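PDB 2QZC: transcriptional activator TenA-1 from Sulfolobus solfataricus P2, which is a putative TenA-like thiaminase with a heme oxygenase-like fold, and so probably acts on thiamin or its pyrimidine breakdown products. Local coordinates for residues Leu96-Ser99 / Arg100-Val104; Ser35-Leu38 / Asp39-Arg42; Asn194-Arg197 / Phe198-Phe202. All blocks are in the same frame, centred on the assembly; numbering follows the deposited sequence.

Interactions 1 and 2 are two helix starts that touch each other, their centres 16 Å apart. Near the start of helix 38-63, Arg42 NE probably donates to Leu96 O (2.9 Å). Arg42 NH2 probably donates to Asp97 O (3.1 Å), while Leu96 CD1 packs on Phe41 CD2 at 3.5 Å. Interaction 3 lies deeper, on helix 186-208, its centre 20 Å from that of interaction 2 and 24 Å from that of interaction 1, and touches neither. There an imidazole, probably from the crystallisation liquor, binds Glu199 and also Asp48, and may mark the substrate pocket. Asp48 belongs to helix 38-63, so the helix begun in interaction 2 runs on to this site.

Interaction 1 (Leu96-Ser99 / Arg100-Val104); sequences LDIS and RDVIV
Ile98 lays its CG2 methyl against the side chain of Ile103, 3.7 Å from Ile103 CG1, with CD1 of the same isoleucine only slightly farther. The two side chains cross at a slant. CG1 of Ile98 lies beside the backbone N (chi1 -63°), leaving CG2 anti to that N and turned to Ile103. The same methyl reaches Val102 CG1 more loosely, at 4.5 Å, and both isoleucines also lie on Tyr93 of helix 85-95. These apolar contacts sit in the turn between two helices: Asp97, with positive phi, is the C-prime residue of a Schellman motif closing helix 85-95, and two residues later Ser99 is the N-cap of helix 100-105. With chi1 at 63°, Ser99 OG lies between its own N and carbonyl carbon and accepts from Val102 N at 3.0 Å, with an N-H...O angle of 156°. That bond caps an amide of the first turn, where the i-4 carbonyl precedes the helix. Val102 CG2 packs against the capping oxygen, 3.3 Å from Ser99 OG. Ser99 O takes the regular helical bond from Ile103 N at 3.2 Å. The Arg100 chain bends at chi2, its guanidinium carries Val104 CG2 over one face, 3.5 Å above the plane, and NH2 forms a salt bridge with Glu53.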
# COMPACT_ATOMS: atom_id res chain seq x y z
N LEU A 96 -10.00 3.95 27.59
CA LEU A 96 -11.34 3.40 27.43
C LEU A 96 -11.40 1.88 27.48
O LEU A 96 -12.45 1.32 27.23
CB LEU A 96 -11.97 3.96 26.14
CG LEU A 96 -12.11 5.49 26.11
CD1 LEU A 96 -12.32 5.98 24.71
CD2 LEU A 96 -13.23 5.98 27.03
N ASP A 97 -10.28 1.24 27.82
CA ASP A 97 -10.21 -0.23 28.01
C ASP A 97 -10.57 -1.03 26.75
O ASP A 97 -11.40 -1.92 26.79
CB ASP A 97 -11.09 -0.66 29.21
N ILE A 98 -9.95 -0.67 25.63
CA ILE A 98 -10.14 -1.33 24.35
C ILE A 98 -8.82 -1.99 23.96
O ILE A 98 -7.81 -1.31 23.86
CB ILE A 98 -10.52 -0.32 23.22
CG1 ILE A 98 -11.84 0.37 23.51
CG2 ILE A 98 -10.62 -1.04 21.85
CD1 ILE A 98 -12.08 1.58 22.62
N SER A 99 -8.85 -3.29 23.76
CA SER A 99 -7.70 -4.06 23.31
C SER A 99 -7.90 -4.46 21.87
O SER A 99 -9.00 -4.36 21.31
CB SER A 99 -7.58 -5.33 24.13
OG SER A 99 -8.70 -6.18 23.95
N ARG A 100 -6.82 -4.97 21.26
CA ARG A 100 -6.89 -5.53 19.92
C ARG A 100 -7.93 -6.66 19.87
O ARG A 100 -8.72 -6.79 18.92
CB ARG A 100 -5.50 -6.05 19.50
CG ARG A 100 -5.44 -6.75 18.16
CD ARG A 100 -5.94 -5.83 17.08
NE ARG A 100 -5.99 -6.49 15.78
CZ ARG A 100 -6.67 -6.02 14.73
NH1 ARG A 100 -7.38 -4.87 14.80
NH2 ARG A 100 -6.66 -6.71 13.61
N ASP A 101 -7.92 -7.48 20.92
CA ASP A 101 -8.88 -8.57 21.05
C ASP A 101 -10.32 -8.07 21.05
O ASP A 101 -11.18 -8.71 20.43
CB ASP A 101 -8.63 -9.38 22.33
CG ASP A 101 -9.35 -10.72 22.33
OD1 ASP A 101 -9.13 -11.51 21.38
OD2 ASP A 101 -10.13 -10.99 23.28
N VAL A 102 -10.61 -6.97 21.75
CA VAL A 102 -11.97 -6.40 21.76
C VAL A 102 -12.40 -5.99 20.35
O VAL A 102 -13.54 -6.29 19.92
CB VAL A 102 -12.08 -5.19 22.73
CG1 VAL A 102 -13.42 -4.46 22.61
CG2 VAL A 102 -11.92 -5.69 24.17
N ILE A 103 -11.49 -5.36 19.62
CA ILE A 103 -11.80 -4.90 18.25
C ILE A 103 -12.09 -6.09 17.35
O ILE A 103 -13.11 -6.11 16.65
CB ILE A 103 -10.70 -4.01 17.70
CG1 ILE A 103 -10.64 -2.71 18.53
CG2 ILE A 103 -10.97 -3.67 16.22
CD1 ILE A 103 -9.47 -1.87 18.26
N VAL A 104 -11.23 -7.12 17.40
CA VAL A 104 -11.38 -8.29 16.57
C VAL A 104 -12.61 -9.11 16.88
O VAL A 104 -13.32 -9.54 15.96
CB VAL A 104 -10.10 -9.19 16.65
CG1 VAL A 104 -10.35 -10.56 16.00
CG2 VAL A 104 -8.94 -8.46 16.03

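Interaction 2 (Ser35-Leu38 / Asp39-Arg42); sequences SLPL and DIFR
Leu36 meets the first turn of helix 38-63 through both of its methyls. Its CB carries CG opposite the backbone N (chi1 -173°), which sends the branched end forward to the helix; from CG, CD2 reaches Phe41 CB at 4.1 Å and CD1 reaches Ile40 CG2 at 4.0 Å in the conformer given. Leu36 crosses each of these two side chains at about a right angle, and CD2 also comes obliquely to the Phe41 ring. Pro37, the N-cap residue, lies alongside this conformer of Ile40 and points the same way, its CD 4.2 Å from Ile40 CD1. Pro37 O accepts from Phe41 N at 3.2 Å, in the carbonyl plane, and weakly from Ile40 N, where the N-H...O angle is 128°. Arg42 N bonds to Leu38 O at 2.8 Å. Around this turn, Leu36 reaches Phe27 and Met31 of helix 26-32, and Tyr156 and Trp159 of helix 154-164 meet the Phe41 ring edge-to-face, placing the contact between helices 26-32 and 154-164. A proline side chain offers no oxygen to cap amides, so here the cap residue gives its carbonyl instead, with apolar packing of leucine and proline beside it.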
# COMPACT_ATOMS: atom_id res chain seq x y z
N SER A 35 -20.54 16.50 26.33
CA SER A 35 -21.62 15.76 26.94
C SER A 35 -21.83 14.32 26.42
O SER A 35 -22.60 13.57 27.01
CB SER A 35 -22.96 16.50 26.78
OG SER A 35 -23.38 16.55 25.41
N LEU A 36 -21.15 13.93 25.33
CA LEU A 36 -21.29 12.58 24.81
C LEU A 36 -20.85 11.59 25.88
O LEU A 36 -19.70 11.68 26.35
CB LEU A 36 -20.44 12.36 23.54
CG LEU A 36 -20.63 11.01 22.82
CD1 LEU A 36 -21.99 10.99 22.13
CD2 LEU A 36 -19.48 10.78 21.81
N PRO A 37 -21.72 10.64 26.25
CA PRO A 37 -21.28 9.66 27.23
C PRO A 37 -20.08 8.83 26.76
O PRO A 37 -20.05 8.40 25.59
CB PRO A 37 -22.50 8.76 27.40
CG PRO A 37 -23.64 9.56 27.00
CD PRO A 37 -23.12 10.41 25.87
N LEU A 38 -19.12 8.60 27.63
CA LEU A 38 -17.95 7.81 27.26
C LEU A 38 -18.27 6.39 26.81
O LEU A 38 -17.52 5.86 25.96
CB LEU A 38 -16.84 7.86 28.33
CG LEU A 38 -16.09 9.20 28.49
CD1 LEU A 38 -15.06 8.99 29.63
CD2 LEU A 38 -15.36 9.68 27.24
N ASP A 39 -19.34 5.76 27.31
CA ASP A 39 -19.72 4.40 26.85
C ASP A 39 -20.09 4.41 25.35
O ASP A 39 -19.83 3.41 24.64
CB ASP A 39 -20.85 3.73 27.67
CG ASP A 39 -22.24 4.35 27.45
OD1 ASP A 39 -22.42 5.55 27.74
OD2 ASP A 39 -23.19 3.64 27.01
N ILE A 40 -20.71 5.50 24.89
CA ILE A 40 -21.07 5.64 23.47
C ILE A 40 -19.80 5.86 22.68
O ILE A 40 -19.63 5.27 21.59
CB ILE A 40 -22.13 6.71 23.24
CG1 ILE A 40 -23.46 6.19 23.80
CG2 ILE A 40 -22.27 7.06 21.74
CD1 ILE A 40 -24.61 7.18 23.73
N PHE A 41 -18.90 6.71 23.17
CA PHE A 41 -17.64 6.92 22.45
C PHE A 41 -16.83 5.63 22.37
O PHE A 41 -16.20 5.35 21.33
CB PHE A 41 -16.80 8.00 23.13
CG PHE A 41 -15.58 8.38 22.33
CD1 PHE A 41 -15.72 9.02 21.11
CD2 PHE A 41 -14.31 8.19 22.85
CE1 PHE A 41 -14.60 9.40 20.38
CE2 PHE A 41 -13.20 8.58 22.12
CZ PHE A 41 -13.37 9.20 20.90
N ARG A 42 -16.85 4.80 23.41
CA ARG A 42 -16.14 3.53 23.41
C ARG A 42 -16.71 2.61 22.33
O ARG A 42 -15.95 2.01 21.57
CB ARG A 42 -16.22 2.87 24.78
CG ARG A 42 -15.44 1.63 24.87
CD ARG A 42 -15.46 0.98 26.26
NE ARG A 42 -14.68 -0.25 26.25
CZ ARG A 42 -15.15 -1.47 25.97
NH1 ARG A 42 -16.43 -1.68 25.70
NH2 ARG A 42 -14.31 -2.50 25.98

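Interaction 3 (Asn194-Arg197 / Phe198-Phe202); sequences NSVR and FEIGF. With IMD (imidazole), chain C.
Phe198 N bonds to Asn194 O at 2.9 Å, its donor tilted 18° from the carbonyl plane, within helix 186-208 of the all-helical heme oxygenase-like fold of this TenA family member. It is one of four successive i to i+4 backbone bonds between the segments, of which Ile200 N to Val196 O is the straightest at 172°. Apolar contact follows: Val196 CG1 meets Ile200 CD1 at 4.1 Å, the two side chains slanting past each other beside Leu18. Phe198 swings its CG to the side of its own N (chi1 -72°), so that its ring lies back over the preceding turn, CD2 3.2 Å from Asn194 O, with Tyr115 and His118 of helix 110-125 against it. The polar group is Glu199, whose chain bends at chi2 to bring its carboxylate to a bound imidazole, probably from the crystallisation liquor. Tyr115 OH also bonds OE2, which may help to fix the carboxylate. Imidazole N1 donates to Glu199 OE2 at 2.8 Å. Phe202 offers one face of its ring to the imidazole, which stands steeply against it; imidazole C4 lies 3.4 Å above the plane of the Phe202 ring, over its centre.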
# COMPACT_ATOMS: atom_id res chain seq x y z
N ASN A 194 -23.48 8.30 -1.33
CA ASN A 194 -23.64 7.07 -0.54
C ASN A 194 -22.68 7.03 0.64
O ASN A 194 -23.08 6.68 1.77
CB ASN A 194 -23.56 5.78 -1.36
CG ASN A 194 -24.87 5.43 -2.04
OD1 ASN A 194 -25.92 6.06 -1.75
ND2 ASN A 194 -24.84 4.42 -2.93
N SER A 195 -21.41 7.40 0.42
CA SER A 195 -20.46 7.46 1.53
C SER A 195 -20.88 8.44 2.62
O SER A 195 -20.77 8.13 3.83
CB SER A 195 -19.06 7.75 1.05
OG SER A 195 -18.53 6.64 0.33
N VAL A 196 -21.41 9.61 2.22
CA VAL A 196 -21.90 10.57 3.20
C VAL A 196 -23.11 9.99 3.97
O VAL A 196 -23.20 10.12 5.19
CB VAL A 196 -22.25 11.94 2.55
CG1 VAL A 196 -22.89 12.89 3.60
CG2 VAL A 196 -20.99 12.56 1.93
N ARG A 197 -24.01 9.30 3.27
CA ARG A 197 -25.13 8.64 3.97
C ARG A 197 -24.60 7.61 4.98
O ARG A 197 -25.13 7.50 6.09
CB ARG A 197 -26.08 7.95 3.02
CG ARG A 197 -26.87 8.91 2.11
CD ARG A 197 -27.89 8.12 1.28
NE ARG A 197 -28.57 9.01 0.31
CZ ARG A 197 -29.58 9.81 0.58
NH1 ARG A 197 -30.06 9.95 1.79
NH2 ARG A 197 -30.08 10.52 -0.43
N PHE A 198 -23.55 6.87 4.62
CA PHE A 198 -23.01 5.89 5.54
C PHE A 198 -22.36 6.57 6.76
O PHE A 198 -22.40 6.01 7.86
CB PHE A 198 -22.01 4.95 4.86
CG PHE A 198 -22.62 3.97 3.92
CD1 PHE A 198 -23.54 3.06 4.41
CD2 PHE A 198 -22.15 3.79 2.62
CE1 PHE A 198 -24.10 2.08 3.57
CE2 PHE A 198 -22.70 2.88 1.79
CZ PHE A 198 -23.67 1.99 2.24
N GLU A 199 -21.71 7.71 6.57
CA GLU A 199 -21.12 8.44 7.70
C GLU A 199 -22.18 8.88 8.68
O GLU A 199 -22.06 8.71 9.91
CB GLU A 199 -20.34 9.66 7.19
CG GLU A 199 -19.03 9.32 6.51
CD GLU A 199 -17.99 8.78 7.46
OE1 GLU A 199 -18.12 8.92 8.71
OE2 GLU A 199 -16.98 8.20 6.97
N ILE A 200 -23.27 9.46 8.16
CA ILE A 200 -24.40 9.87 9.00
C ILE A 200 -24.93 8.65 9.78
O ILE A 200 -25.13 8.70 11.02
CB ILE A 200 -25.51 10.50 8.16
CG1 ILE A 200 -25.02 11.81 7.53
CG2 ILE A 200 -26.76 10.78 9.03
CD1 ILE A 200 -25.89 12.31 6.34
N GLY A 201 -25.14 7.55 9.07
CA GLY A 201 -25.59 6.32 9.68
C GLY A 201 -24.64 5.77 10.71
O GLY A 201 -25.05 5.18 11.71
N PHE A 202 -23.34 5.94 10.47
CA PHE A 202 -22.30 5.44 11.41
C PHE A 202 -22.40 6.14 12.77
O PHE A 202 -22.37 5.49 13.82
CB PHE A 202 -20.90 5.65 10.78
CG PHE A 202 -19.82 4.77 11.35
CD1 PHE A 202 -19.17 5.09 12.52
CD2 PHE A 202 -19.44 3.62 10.67
CE1 PHE A 202 -18.18 4.19 13.07
CE2 PHE A 202 -18.44 2.79 11.17
CZ PHE A 202 -17.84 3.07 12.37
N1 IMD C . -15.80 6.83 9.10
C2 IMD C . -14.67 6.90 9.75
N3 IMD C . -14.70 5.98 10.70
C4 IMD C . -15.84 5.30 10.61
C5 IMD C . -16.56 5.83 9.57